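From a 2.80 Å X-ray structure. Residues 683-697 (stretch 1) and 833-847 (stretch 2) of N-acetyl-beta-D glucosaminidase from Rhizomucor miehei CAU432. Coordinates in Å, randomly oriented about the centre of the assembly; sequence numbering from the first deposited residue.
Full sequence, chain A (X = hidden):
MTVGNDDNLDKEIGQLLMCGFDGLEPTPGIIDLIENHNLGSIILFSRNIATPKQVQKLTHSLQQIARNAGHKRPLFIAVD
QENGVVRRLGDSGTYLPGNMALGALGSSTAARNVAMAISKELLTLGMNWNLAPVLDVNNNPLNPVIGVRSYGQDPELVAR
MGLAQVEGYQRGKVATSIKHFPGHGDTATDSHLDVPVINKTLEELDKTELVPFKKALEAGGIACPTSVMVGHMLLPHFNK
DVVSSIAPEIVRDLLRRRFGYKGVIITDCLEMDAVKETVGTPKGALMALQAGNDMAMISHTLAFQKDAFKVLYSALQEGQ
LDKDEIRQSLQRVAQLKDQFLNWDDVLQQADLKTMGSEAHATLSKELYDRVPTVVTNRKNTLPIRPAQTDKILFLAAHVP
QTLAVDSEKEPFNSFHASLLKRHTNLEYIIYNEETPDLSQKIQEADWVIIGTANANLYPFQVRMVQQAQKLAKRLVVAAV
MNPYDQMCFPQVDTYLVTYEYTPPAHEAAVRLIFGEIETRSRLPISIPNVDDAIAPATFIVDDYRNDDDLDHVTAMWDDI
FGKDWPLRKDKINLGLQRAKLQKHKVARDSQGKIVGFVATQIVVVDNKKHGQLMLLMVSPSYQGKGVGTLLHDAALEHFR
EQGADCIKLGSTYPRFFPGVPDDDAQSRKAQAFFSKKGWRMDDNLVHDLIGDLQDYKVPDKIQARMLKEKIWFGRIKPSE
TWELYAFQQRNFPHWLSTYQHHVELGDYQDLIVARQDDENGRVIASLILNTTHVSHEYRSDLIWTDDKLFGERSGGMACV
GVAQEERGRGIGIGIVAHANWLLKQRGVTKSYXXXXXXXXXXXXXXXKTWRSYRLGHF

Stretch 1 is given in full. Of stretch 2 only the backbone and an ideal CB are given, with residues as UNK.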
ATOM      1  N   ASP A 683      34.841 -17.074   4.977  1.00 70.27           N
ATOM      2  CA  ASP A 683      36.225 -16.983   5.465  1.00 74.39           C
ATOM      3  C   ASP A 683      37.205 -16.663   4.339  1.00 74.81           C
ATOM      4  O   ASP A 683      38.130 -15.865   4.509  1.00 70.43           O
ATOM      5  CB  ASP A 683      36.649 -18.304   6.115  1.00 77.50           C
ATOM      6  CG  ASP A 683      35.789 -18.677   7.312  1.00 80.44           C
ATOM      7  OD1 ASP A 683      35.232 -17.766   7.962  1.00 79.63           O
ATOM      8  OD2 ASP A 683      35.681 -19.889   7.603  1.00 81.89           O
ATOM      9  N   ASN A 684      36.990 -17.307   3.195  1.00 77.60           N
ATOM     10  CA  ASN A 684      37.865 -17.175   2.029  1.00 76.09           C
ATOM     11  C   ASN A 684      37.358 -16.109   1.068  1.00 71.99           C
ATOM     12  O   ASN A 684      36.203 -15.687   1.150  1.00 75.15           O
ATOM     13  CB  ASN A 684      37.986 -18.514   1.298  1.00 78.60           C
ATOM     14  CG  ASN A 684      36.643 -19.044   0.819  1.00 83.86           C
ATOM     15  OD1 ASN A 684      36.234 -18.787  -0.313  1.00 89.31           O
ATOM     16  ND2 ASN A 684      35.944 -19.776   1.686  1.00 85.83           N
ATOM     17  N   LEU A 685      38.226 -15.682   0.156  1.00 67.42           N
ATOM     18  CA  LEU A 685      37.876 -14.674  -0.843  1.00 61.80           C
ATOM     19  C   LEU A 685      37.452 -15.317  -2.160  1.00 61.72           C
ATOM     20  O   LEU A 685      37.537 -16.535  -2.339  1.00 62.24           O
ATOM     21  CB  LEU A 685      39.052 -13.722  -1.085  1.00 58.41           C
ATOM     22  CG  LEU A 685      39.428 -12.777   0.060  1.00 58.10           C
ATOM     23  CD1 LEU A 685      40.564 -11.864  -0.372  1.00 57.18           C
ATOM     24  CD2 LEU A 685      38.241 -11.947   0.533  1.00 58.78           C
ATOM     25  N   VAL A 686      36.976 -14.468  -3.066  1.00 60.16           N
ATOM     26  CA  VAL A 686      36.548 -14.853  -4.401  1.00 57.38           C
ATOM     27  C   VAL A 686      37.096 -13.778  -5.331  1.00 57.39           C
ATOM     28  O   VAL A 686      37.170 -12.612  -4.941  1.00 55.96           O
ATOM     29  CB  VAL A 686      35.008 -14.968  -4.456  1.00 57.88           C
ATOM     30  CG1 VAL A 686      34.431 -14.432  -5.759  1.00 59.89           C
ATOM     31  CG2 VAL A 686      34.578 -16.410  -4.233  1.00 57.63           C
ATOM     32  N   HIS A 687      37.477 -14.163  -6.550  1.00 58.35           N
ATOM     33  CA  HIS A 687      38.284 -13.290  -7.415  1.00 58.32           C
ATOM     34  C   HIS A 687      37.721 -13.052  -8.816  1.00 57.09           C
ATOM     35  O   HIS A 687      37.079 -13.928  -9.403  1.00 58.55           O
ATOM     36  CB  HIS A 687      39.683 -13.882  -7.565  1.00 59.15           C
ATOM     37  CG  HIS A 687      40.288 -14.329  -6.273  1.00 60.42           C
ATOM     38  ND1 HIS A 687      40.963 -13.471  -5.432  1.00 61.05           N
ATOM     39  CD2 HIS A 687      40.314 -15.543  -5.674  1.00 61.03           C
ATOM     40  CE1 HIS A 687      41.383 -14.140  -4.373  1.00 61.69           C
ATOM     41  NE2 HIS A 687      41.001 -15.399  -4.495  1.00 60.86           N
ATOM     42  N   ASP A 688      37.974 -11.848  -9.327  1.00 53.17           N
ATOM     43  CA  ASP A 688      37.884 -11.546 -10.752  1.00 51.37           C
ATOM     44  C   ASP A 688      39.305 -11.565 -11.313  1.00 50.49           C
ATOM     45  O   ASP A 688      40.222 -11.019 -10.693  1.00 49.60           O
ATOM     46  CB  ASP A 688      37.272 -10.157 -10.992  1.00 50.19           C
ATOM     47  CG  ASP A 688      35.759 -10.129 -10.827  1.00 48.61           C
ATOM     48  OD1 ASP A 688      35.144 -11.181 -10.579  1.00 47.70           O
ATOM     49  OD2 ASP A 688      35.177  -9.032 -10.927  1.00 48.27           O
ATOM     50  N   LEU A 689      39.479 -12.177 -12.483  1.00 50.31           N
ATOM     51  CA  LEU A 689      40.790 -12.267 -13.134  1.00 50.89           C
ATOM     52  C   LEU A 689      40.886 -11.346 -14.343  1.00 51.60           C
ATOM     53  O   LEU A 689      39.875 -11.028 -14.967  1.00 51.25           O
ATOM     54  CB  LEU A 689      41.061 -13.701 -13.578  1.00 50.03           C
ATOM     55  CG  LEU A 689      40.775 -14.811 -12.566  1.00 50.68           C
ATOM     56  CD1 LEU A 689      41.161 -16.159 -13.146  1.00 51.23           C
ATOM     57  CD2 LEU A 689      41.514 -14.576 -11.257  1.00 51.54           C
ATOM     58  N   ILE A 690      42.110 -10.926 -14.662  1.00 52.79           N
ATOM     59  CA  ILE A 690      42.390 -10.163 -15.886  1.00 54.92           C
ATOM     60  C   ILE A 690      43.523 -10.832 -16.658  1.00 58.40           C
ATOM     61  O   ILE A 690      44.503 -11.290 -16.067  1.00 62.12           O
ATOM     62  CB  ILE A 690      42.737  -8.680 -15.610  1.00 54.91           C
ATOM     63  CG1 ILE A 690      43.010  -7.943 -16.931  1.00 54.91           C
ATOM     64  CG2 ILE A 690      43.941  -8.547 -14.686  1.00 53.81           C
ATOM     65  CD1 ILE A 690      43.171  -6.445 -16.790  1.00 54.36           C
ATOM     66  N   GLY A 691      43.382 -10.891 -17.980  1.00 61.21           N
ATOM     67  CA  GLY A 691      44.382 -11.524 -18.840  1.00 62.82           C
ATOM     68  C   GLY A 691      44.712 -10.690 -20.064  1.00 62.50           C
ATOM     69  O   GLY A 691      43.813 -10.258 -20.785  1.00 62.98           O
ATOM     70  N   ASP A 692      46.004 -10.467 -20.294  1.00 63.45           N
ATOM     71  CA  ASP A 692      46.481  -9.799 -21.505  1.00 66.55           C
ATOM     72  C   ASP A 692      46.479 -10.786 -22.677  1.00 65.82           C
ATOM     73  O   ASP A 692      47.032 -11.878 -22.574  1.00 65.72           O
ATOM     74  CB  ASP A 692      47.892  -9.247 -21.287  1.00 67.97           C
ATOM     75  CG  ASP A 692      48.411  -8.474 -22.483  1.00 71.57           C
ATOM     76  OD1 ASP A 692      47.622  -7.743 -23.117  1.00 77.08           O
ATOM     77  OD2 ASP A 692      49.615  -8.592 -22.789  1.00 75.34           O
ATOM     78  N   LEU A 693      45.843 -10.403 -23.780  1.00 64.91           N
ATOM     79  CA  LEU A 693      45.793 -11.238 -24.977  1.00 65.26           C
ATOM     80  C   LEU A 693      46.548 -10.612 -26.153  1.00 69.21           C
ATOM     81  O   LEU A 693      46.519 -11.154 -27.254  1.00 66.55           O
ATOM     82  CB  LEU A 693      44.338 -11.495 -25.379  1.00 61.76           C
ATOM     83  CG  LEU A 693      43.443 -12.212 -24.369  1.00 59.69           C
ATOM     84  CD1 LEU A 693      42.076 -12.472 -24.976  1.00 58.45           C
ATOM     85  CD2 LEU A 693      44.062 -13.519 -23.901  1.00 60.05           C
ATOM     86  N   GLN A 694      47.233  -9.493 -25.907  1.00 74.74           N
ATOM     87  CA  GLN A 694      47.928  -8.728 -26.953  1.00 81.62           C
ATOM     88  C   GLN A 694      48.525  -9.643 -28.013  1.00 85.71           C
ATOM     89  O   GLN A 694      48.189  -9.537 -29.194  1.00 88.71           O
ATOM     90  CB  GLN A 694      49.031  -7.852 -26.337  1.00 85.80           C
ATOM     91  CG  GLN A 694      48.883  -6.361 -26.612  1.00 89.61           C
ATOM     92  CD  GLN A 694      49.068  -5.532 -25.350  1.00 93.31           C
ATOM     93  OE1 GLN A 694      50.126  -5.575 -24.718  1.00 95.74           O
ATOM     94  NE2 GLN A 694      48.033  -4.786 -24.965  1.00 93.96           N
ATOM     95  N   ASP A 695      49.405 -10.541 -27.580  1.00 88.96           N
ATOM     96  CA  ASP A 695      49.960 -11.578 -28.448  1.00 92.47           C
ATOM     97  C   ASP A 695      49.821 -12.932 -27.758  1.00 89.69           C
ATOM     98  O   ASP A 695      50.785 -13.466 -27.206  1.00 94.46           O
ATOM     99  CB  ASP A 695      51.430 -11.273 -28.802  1.00 94.63           C
ATOM    100  CG  ASP A 695      51.592 -10.656 -30.193  1.00 95.46           C
ATOM    101  OD1 ASP A 695      50.638 -10.036 -30.716  1.00 92.99           O
ATOM    102  OD2 ASP A 695      52.691 -10.795 -30.769  1.00 96.10           O
ATOM    103  N   TYR A 696      48.604 -13.471 -27.787  1.00 83.27           N
ATOM    104  CA  TYR A 696      48.303 -14.757 -27.165  1.00 75.23           C
ATOM    105  C   TYR A 696      48.294 -15.868 -28.205  1.00 75.62           C
ATOM    106  O   TYR A 696      47.623 -15.766 -29.240  1.00 70.58           O
ATOM    107  CB  TYR A 696      46.947 -14.724 -26.441  1.00 70.43           C
ATOM    108  CG  TYR A 696      46.470 -16.098 -26.003  1.00 63.72           C
ATOM    109  CD1 TYR A 696      46.926 -16.673 -24.818  1.00 60.17           C
ATOM    110  CD2 TYR A 696      45.581 -16.831 -26.788  1.00 60.27           C
ATOM    111  CE1 TYR A 696      46.504 -17.935 -24.426  1.00 59.13           C
ATOM    112  CE2 TYR A 696      45.155 -18.093 -26.405  1.00 58.89           C
ATOM    113  CZ  TYR A 696      45.615 -18.640 -25.223  1.00 58.90           C
ATOM    114  OH  TYR A 696      45.189 -19.890 -24.841  1.00 58.82           O
ATOM    115  N   LYS A 697      49.027 -16.935 -27.900  1.00 77.67           N
ATOM    116  CA  LYS A 697      49.033 -18.143 -28.712  1.00 80.37           C
ATOM    117  C   LYS A 697      48.605 -19.319 -27.838  1.00 77.51           C
ATOM    118  O   LYS A 697      49.017 -19.414 -26.679  1.00 75.27           O
ATOM    119  CB  LYS A 697      50.436 -18.388 -29.277  1.00 83.75           C
ATOM    120  CG  LYS A 697      50.446 -19.081 -30.635  1.00 88.06           C
ATOM    121  CD  LYS A 697      50.150 -18.119 -31.785  1.00 88.81           C
ATOM    122  CE  LYS A 697      51.337 -17.218 -32.116  1.00 88.81           C
ATOM    123  NZ  LYS A 697      52.550 -17.985 -32.519  1.00 88.02           N
ATOM    124  N   UNK A 833      37.726 -12.619 -16.560  1.00 56.17           N
ATOM    125  CA  UNK A 833      37.182 -13.859 -16.009  1.00 56.48           C
ATOM    126  C   UNK A 833      36.661 -13.566 -14.605  1.00 56.39           C
ATOM    127  O   UNK A 833      37.435 -13.352 -13.677  1.00 56.26           O
ATOM    128  CB  UNK A 833      38.235 -14.969 -15.986  1.00 56.48           C
ATOM    129  N   UNK A 834      35.341 -13.558 -14.463  1.00 57.20           N
ATOM    130  CA  UNK A 834      34.702 -13.044 -13.263  1.00 56.14           C
ATOM    131  C   UNK A 834      34.314 -14.164 -12.313  1.00 56.29           C
ATOM    132  O   UNK A 834      33.901 -15.237 -12.751  1.00 55.07           O
ATOM    133  CB  UNK A 834      33.467 -12.220 -13.632  1.00 56.14           C
ATOM    134  N   UNK A 835      34.470 -13.895 -11.016  1.00 57.68           N
ATOM    135  CA  UNK A 835      33.981 -14.756  -9.940  1.00 58.08           C
ATOM    136  C   UNK A 835      34.490 -16.185 -10.092  1.00 58.77           C
ATOM    137  O   UNK A 835      33.734 -17.087 -10.456  1.00 58.59           O
ATOM    138  CB  UNK A 835      32.451 -14.748  -9.909  1.00 58.08           C
ATOM    139  N   UNK A 836      35.776 -16.375  -9.809  1.00 60.37           N
ATOM    140  CA  UNK A 836      36.392 -17.702  -9.833  1.00 61.62           C
ATOM    141  C   UNK A 836      37.390 -17.873  -8.694  1.00 64.71           C
ATOM    142  O   UNK A 836      37.854 -16.895  -8.099  1.00 64.99           O
ATOM    143  CB  UNK A 836      37.087 -17.941 -11.175  1.00 61.62           C
ATOM    144  N   UNK A 837      37.711 -19.130  -8.408  1.00 68.71           N
ATOM    145  CA  UNK A 837      38.595 -19.486  -7.297  1.00 71.13           C
ATOM    146  C   UNK A 837      39.839 -20.276  -7.713  1.00 71.68           C
ATOM    147  O   UNK A 837      40.892 -20.127  -7.094  1.00 74.21           O
ATOM    148  CB  UNK A 837      37.808 -20.300  -6.268  1.00 71.13           C
ATOM    149  N   UNK A 838      39.722 -21.119  -8.739  1.00 71.91           N
ATOM    150  CA  UNK A 838      40.841 -21.954  -9.189  1.00 72.91           C
ATOM    151  C   UNK A 838      41.872 -21.114  -9.942  1.00 74.43           C
ATOM    152  O   UNK A 838      41.965 -21.166 -11.169  1.00 72.09           O
ATOM    153  CB  UNK A 838      40.337 -23.092 -10.079  1.00 72.91           C
ATOM    154  N   UNK A 839      42.651 -20.350  -9.179  1.00 76.34           N
ATOM    155  CA  UNK A 839      43.595 -19.381  -9.740  1.00 78.41           C
ATOM    156  C   UNK A 839      44.758 -20.028 -10.481  1.00 81.53           C
ATOM    157  O   UNK A 839      45.284 -19.439 -11.425  1.00 85.74           O
ATOM    158  CB  UNK A 839      44.143 -18.490  -8.623  1.00 78.41           C
ATOM    159  N   UNK A 840      45.163 -21.223 -10.055  1.00 81.96           N
ATOM    160  CA  UNK A 840      46.240 -21.949 -10.734  1.00 82.33           C
ATOM    161  C   UNK A 840      45.802 -22.495 -12.094  1.00 79.42           C
ATOM    162  O   UNK A 840      46.624 -22.650 -12.996  1.00 78.13           O
ATOM    163  CB  UNK A 840      46.732 -23.099  -9.852  1.00 82.33           C
ATOM    164  N   UNK A 841      44.508 -22.776 -12.229  1.00 76.61           N
ATOM    165  CA  UNK A 841      43.928 -23.209 -13.497  1.00 74.16           C
ATOM    166  C   UNK A 841      44.028 -22.112 -14.554  1.00 73.64           C
ATOM    167  O   UNK A 841      44.501 -22.351 -15.665  1.00 76.00           O
ATOM    168  CB  UNK A 841      42.467 -23.617 -13.300  1.00 74.16           C
ATOM    169  N   UNK A 842      43.569 -20.913 -14.203  1.00 70.32           N
ATOM    170  CA  UNK A 842      43.570 -19.782 -15.129  1.00 68.59           C
ATOM    171  C   UNK A 842      44.940 -19.099 -15.227  1.00 71.45           C
ATOM    172  O   UNK A 842      45.156 -18.270 -16.113  1.00 71.21           O
ATOM    173  CB  UNK A 842      42.517 -18.761 -14.696  1.00 68.59           C
ATOM    174  N   UNK A 843      45.854 -19.438 -14.317  1.00 76.13           N
ATOM    175  CA  UNK A 843      47.255 -19.007 -14.426  1.00 77.12           C
ATOM    176  C   UNK A 843      47.937 -19.653 -15.631  1.00 76.30           C
ATOM    177  O   UNK A 843      48.828 -19.058 -16.231  1.00 74.97           O
ATOM    178  CB  UNK A 843      48.020 -19.351 -13.147  1.00 77.12           C
ATOM    179  N   UNK A 844      47.498 -20.864 -15.979  1.00 75.90           N
ATOM    180  CA  UNK A 844      48.055 -21.621 -17.106  1.00 76.07           C
ATOM    181  C   UNK A 844      47.697 -21.055 -18.489  1.00 74.18           C
ATOM    182  O   UNK A 844      48.160 -21.577 -19.506  1.00 73.63           O
ATOM    183  CB  UNK A 844      47.573 -23.071 -17.022  1.00 76.07           C
ATOM    184  N   UNK A 845      46.865 -20.013 -18.531  1.00 70.52           N
ATOM    185  CA  UNK A 845      46.528 -19.333 -19.780  1.00 67.62           C
ATOM    186  C   UNK A 845      46.608 -17.806 -19.635  1.00 65.29           C
ATOM    187  O   UNK A 845      45.891 -17.070 -20.313  1.00 64.12           O
ATOM    188  CB  UNK A 845      45.126 -19.742 -20.236  1.00 67.62           C
ATOM    189  N   UNK A 846      47.479 -17.338 -18.741  1.00 64.64           N
ATOM    190  CA  UNK A 846      47.829 -15.916 -18.656  1.00 63.30           C
ATOM    191  C   UNK A 846      46.951 -15.000 -17.817  1.00 61.76           C
ATOM    192  O   UNK A 846      47.112 -13.778 -17.880  1.00 59.10           O
ATOM    193  CB  UNK A 846      47.854 -15.349 -20.077  1.00 63.30           C
ATOM    194  N   UNK A 847      46.030 -15.562 -17.030  1.00 62.57           N
ATOM    195  CA  UNK A 847      45.167 -14.744 -16.159  1.00 62.89           C
ATOM    196  C   UNK A 847      45.765 -14.571 -14.763  1.00 63.39           C
ATOM    197  O   UNK A 847      46.024 -15.553 -14.068  1.00 64.71           O
ATOM    198  CB  UNK A 847      43.779 -15.377 -16.047  1.00 62.89           C
TER

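Position 833 pairs with Leu-689 as an antiparallel hydrogen-bonded bridge: Leu-689 N gives to the 833 O at 2.6 Å, and the 833 N gives to Leu-689 O at 3.1 Å. Its phi/psi of -107/108 is ordinary strand, and its ideal CB lies on the same face as Leu-689 CB, so an apolar, perhaps beta-branched residue suits. It is Val-833, which packs its CB against Leu-689 CB at 3.9 Å.

At 834 the CA-to-CB bond leads away, though the ideal CB sits 3.6 Å from Asp-688 OD1; many polar residues would serve. The deposited Asp-834 finds a partner elsewhere in the structure.

Position 835 has phi/psi of 54/73, a left-handed corner that Gly or Asn would take most easily. Its N donates to Asp-688 OD1 at 2.8 Å, so the carboxylate holds the corner while the bulge shifts the register by one. CB points away, with Val-686 CG1 4.6 Å from its ideal place; a long apolar side chain could reach that methyl. Trp-835 does so, its CD1 3.4 Å from Val-686 CG1.

Position 836 bridges His-687, its N giving to His-687 O at 2.8 Å and its O accepting from His-687 N at 3.2 Å. CB shares a face with His-687 and Leu-689, and Leu-689 CD1 lies 4.9 Å from the ideal CB. Val, Ile or Thr would fit; Val-836 brings CG2 to 3.5 Å from Leu-689 CD1.

From 837, CB points sideways near Val-686 and His-687, and a flexible polar chain could run along the edge. Glu-837 places CD 4.1 Å from Val-686 CG2. Position 838 points away and is undemanding; it is Leu-838.

Position 839 points toward stretch 1, where the His-687 ring and Leu-689 CD2 invite a branched aliphatic residue. Leu-839 sets CD2 over the imidazole face, 4.0 Å from the His-687 ring centroid, and CD1 3.8 Å from Leu-689 CD2.

Positions 840, 841, 843 and 844 find no contact here and tolerate much: Asp-840, Phe-841, Ser-843, whose OG bonds to Leu-839 O at 2.6 Å, and Arg-844.

At 842 CA-to-CB points toward stretch 1 and the ideal CB is a tight 3.3 Å from Leu-689 CD1, so several residues whose bulk leads off from that methyl could serve; Tyr-842 meets it through CB. At 845 CA-to-CB points sideways, the ideal CB 4.6 Å from Tyr-696 OH, and a modest apolar residue suits; Val-845 brings CG1 to 4.4 Å from Tyr-696 OH. Position 846, with phi of 86°, favours glycine and ends a type I turn; it is Gly-846.

At 847 the ideal CB is 4.0 Å from Leu-689 CD1, and Gly-691, lacking a side chain, leaves room for a flat ring. An aromatic residue suits, and Tyr-847 packs CD1 3.3 Å from Gly-691 N; a CB on Gly-691 would lie 2.5 Å from Tyr-847 CD1, a clash.

Stretch 2 833-847: VDWVELLDFYSRVGY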
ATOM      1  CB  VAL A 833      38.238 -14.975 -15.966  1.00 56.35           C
ATOM      2  CG1 VAL A 833      37.664 -16.232 -15.326  1.00 56.01           C
ATOM      3  CG2 VAL A 833      38.749 -15.265 -17.370  1.00 56.76           C
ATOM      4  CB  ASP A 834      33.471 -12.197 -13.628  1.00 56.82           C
ATOM      5  CG  ASP A 834      32.384 -12.992 -14.346  1.00 57.60           C
ATOM      6  OD1 ASP A 834      32.675 -13.598 -15.396  1.00 57.60           O
ATOM      7  OD2 ASP A 834      31.230 -12.997 -13.868  1.00 60.28           O
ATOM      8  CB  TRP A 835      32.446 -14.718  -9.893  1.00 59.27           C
ATOM      9  CG  TRP A 835      31.809 -15.394  -8.691  1.00 60.28           C
ATOM     10  CD1 TRP A 835      32.418 -16.204  -7.768  1.00 60.15           C
ATOM     11  CD2 TRP A 835      30.426 -15.344  -8.322  1.00 60.30           C
ATOM     12  NE1 TRP A 835      31.504 -16.638  -6.841  1.00 60.03           N
ATOM     13  CE2 TRP A 835      30.273 -16.129  -7.157  1.00 59.31           C
ATOM     14  CE3 TRP A 835      29.301 -14.708  -8.859  1.00 60.92           C
ATOM     15  CZ2 TRP A 835      29.041 -16.293  -6.518  1.00 60.58           C
ATOM     16  CZ3 TRP A 835      28.072 -14.874  -8.223  1.00 62.08           C
ATOM     17  CH2 TRP A 835      27.955 -15.663  -7.064  1.00 61.34           C
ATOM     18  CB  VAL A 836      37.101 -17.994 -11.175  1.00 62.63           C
ATOM     19  CG1 VAL A 836      36.091 -18.051 -12.314  1.00 61.87           C
ATOM     20  CG2 VAL A 836      38.195 -16.967 -11.460  1.00 61.82           C
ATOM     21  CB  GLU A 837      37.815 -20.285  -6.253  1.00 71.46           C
ATOM     22  CG  GLU A 837      36.539 -19.605  -5.793  1.00 72.62           C
ATOM     23  CD  GLU A 837      35.995 -20.199  -4.510  1.00 76.08           C
ATOM     24  OE1 GLU A 837      34.875 -20.750  -4.548  1.00 77.25           O
ATOM     25  OE2 GLU A 837      36.688 -20.120  -3.466  1.00 76.24           O
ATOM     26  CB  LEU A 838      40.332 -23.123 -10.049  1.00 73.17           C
ATOM     27  CG  LEU A 838      39.818 -24.396  -9.344  1.00 74.21           C
ATOM     28  CD1 LEU A 838      39.517 -24.213  -7.857  1.00 75.43           C
ATOM     29  CD2 LEU A 838      38.597 -24.953 -10.069  1.00 73.31           C
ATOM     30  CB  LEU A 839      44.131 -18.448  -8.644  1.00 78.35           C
ATOM     31  CG  LEU A 839      43.374 -17.136  -8.390  1.00 79.19           C
ATOM     32  CD1 LEU A 839      41.868 -17.273  -8.585  1.00 78.67           C
ATOM     33  CD2 LEU A 839      43.690 -16.613  -6.993  1.00 78.63           C
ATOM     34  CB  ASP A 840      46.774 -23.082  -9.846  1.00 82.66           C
ATOM     35  CG  ASP A 840      47.610 -22.565  -8.681  1.00 82.78           C
ATOM     36  OD1 ASP A 840      48.254 -21.505  -8.834  1.00 78.46           O
ATOM     37  OD2 ASP A 840      47.623 -23.221  -7.615  1.00 84.27           O
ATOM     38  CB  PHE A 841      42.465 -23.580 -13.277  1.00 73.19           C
ATOM     39  CG  PHE A 841      41.766 -24.067 -14.507  1.00 73.74           C
ATOM     40  CD1 PHE A 841      41.174 -23.171 -15.386  1.00 74.42           C
ATOM     41  CD2 PHE A 841      41.676 -25.422 -14.773  1.00 75.02           C
ATOM     42  CE1 PHE A 841      40.515 -23.618 -16.514  1.00 75.24           C
ATOM     43  CE2 PHE A 841      41.015 -25.878 -15.898  1.00 76.95           C
ATOM     44  CZ  PHE A 841      40.435 -24.974 -16.772  1.00 76.76           C
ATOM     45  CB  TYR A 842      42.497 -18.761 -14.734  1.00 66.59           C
ATOM     46  CG  TYR A 842      41.077 -19.260 -14.907  1.00 64.30           C
ATOM     47  CD1 TYR A 842      40.487 -19.308 -16.163  1.00 62.29           C
ATOM     48  CD2 TYR A 842      40.320 -19.676 -13.812  1.00 63.88           C
ATOM     49  CE1 TYR A 842      39.186 -19.762 -16.327  1.00 61.19           C
ATOM     50  CE2 TYR A 842      39.019 -20.130 -13.967  1.00 61.40           C
ATOM     51  CZ  TYR A 842      38.459 -20.170 -15.227  1.00 60.35           C
ATOM     52  OH  TYR A 842      37.172 -20.615 -15.392  1.00 60.32           O
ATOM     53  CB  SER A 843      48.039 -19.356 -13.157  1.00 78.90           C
ATOM     54  OG  SER A 843      47.658 -18.530 -12.069  1.00 80.36           O
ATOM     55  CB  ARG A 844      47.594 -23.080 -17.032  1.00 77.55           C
ATOM     56  CG  ARG A 844      48.076 -23.832 -15.799  1.00 79.12           C
ATOM     57  CD  ARG A 844      47.177 -25.019 -15.490  1.00 82.03           C
ATOM     58  NE  ARG A 844      47.134 -25.975 -16.596  1.00 84.43           N
ATOM     59  CZ  ARG A 844      46.299 -27.012 -16.678  1.00 86.65           C
ATOM     60  NH1 ARG A 844      45.408 -27.255 -15.719  1.00 88.52           N
ATOM     61  NH2 ARG A 844      46.352 -27.813 -17.734  1.00 87.83           N
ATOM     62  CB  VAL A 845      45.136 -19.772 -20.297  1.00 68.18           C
ATOM     63  CG1 VAL A 845      45.155 -21.238 -20.701  1.00 67.83           C
ATOM     64  CG2 VAL A 845      44.058 -19.536 -19.248  1.00 68.96           C
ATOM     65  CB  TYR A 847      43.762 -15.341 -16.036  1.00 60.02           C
ATOM     66  CG  TYR A 847      42.929 -15.234 -17.289  1.00 57.98           C
ATOM     67  CD1 TYR A 847      42.365 -14.023 -17.670  1.00 57.04           C
ATOM     68  CD2 TYR A 847      42.696 -16.348 -18.085  1.00 56.99           C
ATOM     69  CE1 TYR A 847      41.601 -13.923 -18.817  1.00 57.09           C
ATOM     70  CE2 TYR A 847      41.934 -16.263 -19.234  1.00 55.92           C
ATOM     71  CZ  TYR A 847      41.388 -15.052 -19.600  1.00 56.45           C
ATOM     72  OH  TYR A 847      40.636 -14.981 -20.748  1.00 54.51           O
TER
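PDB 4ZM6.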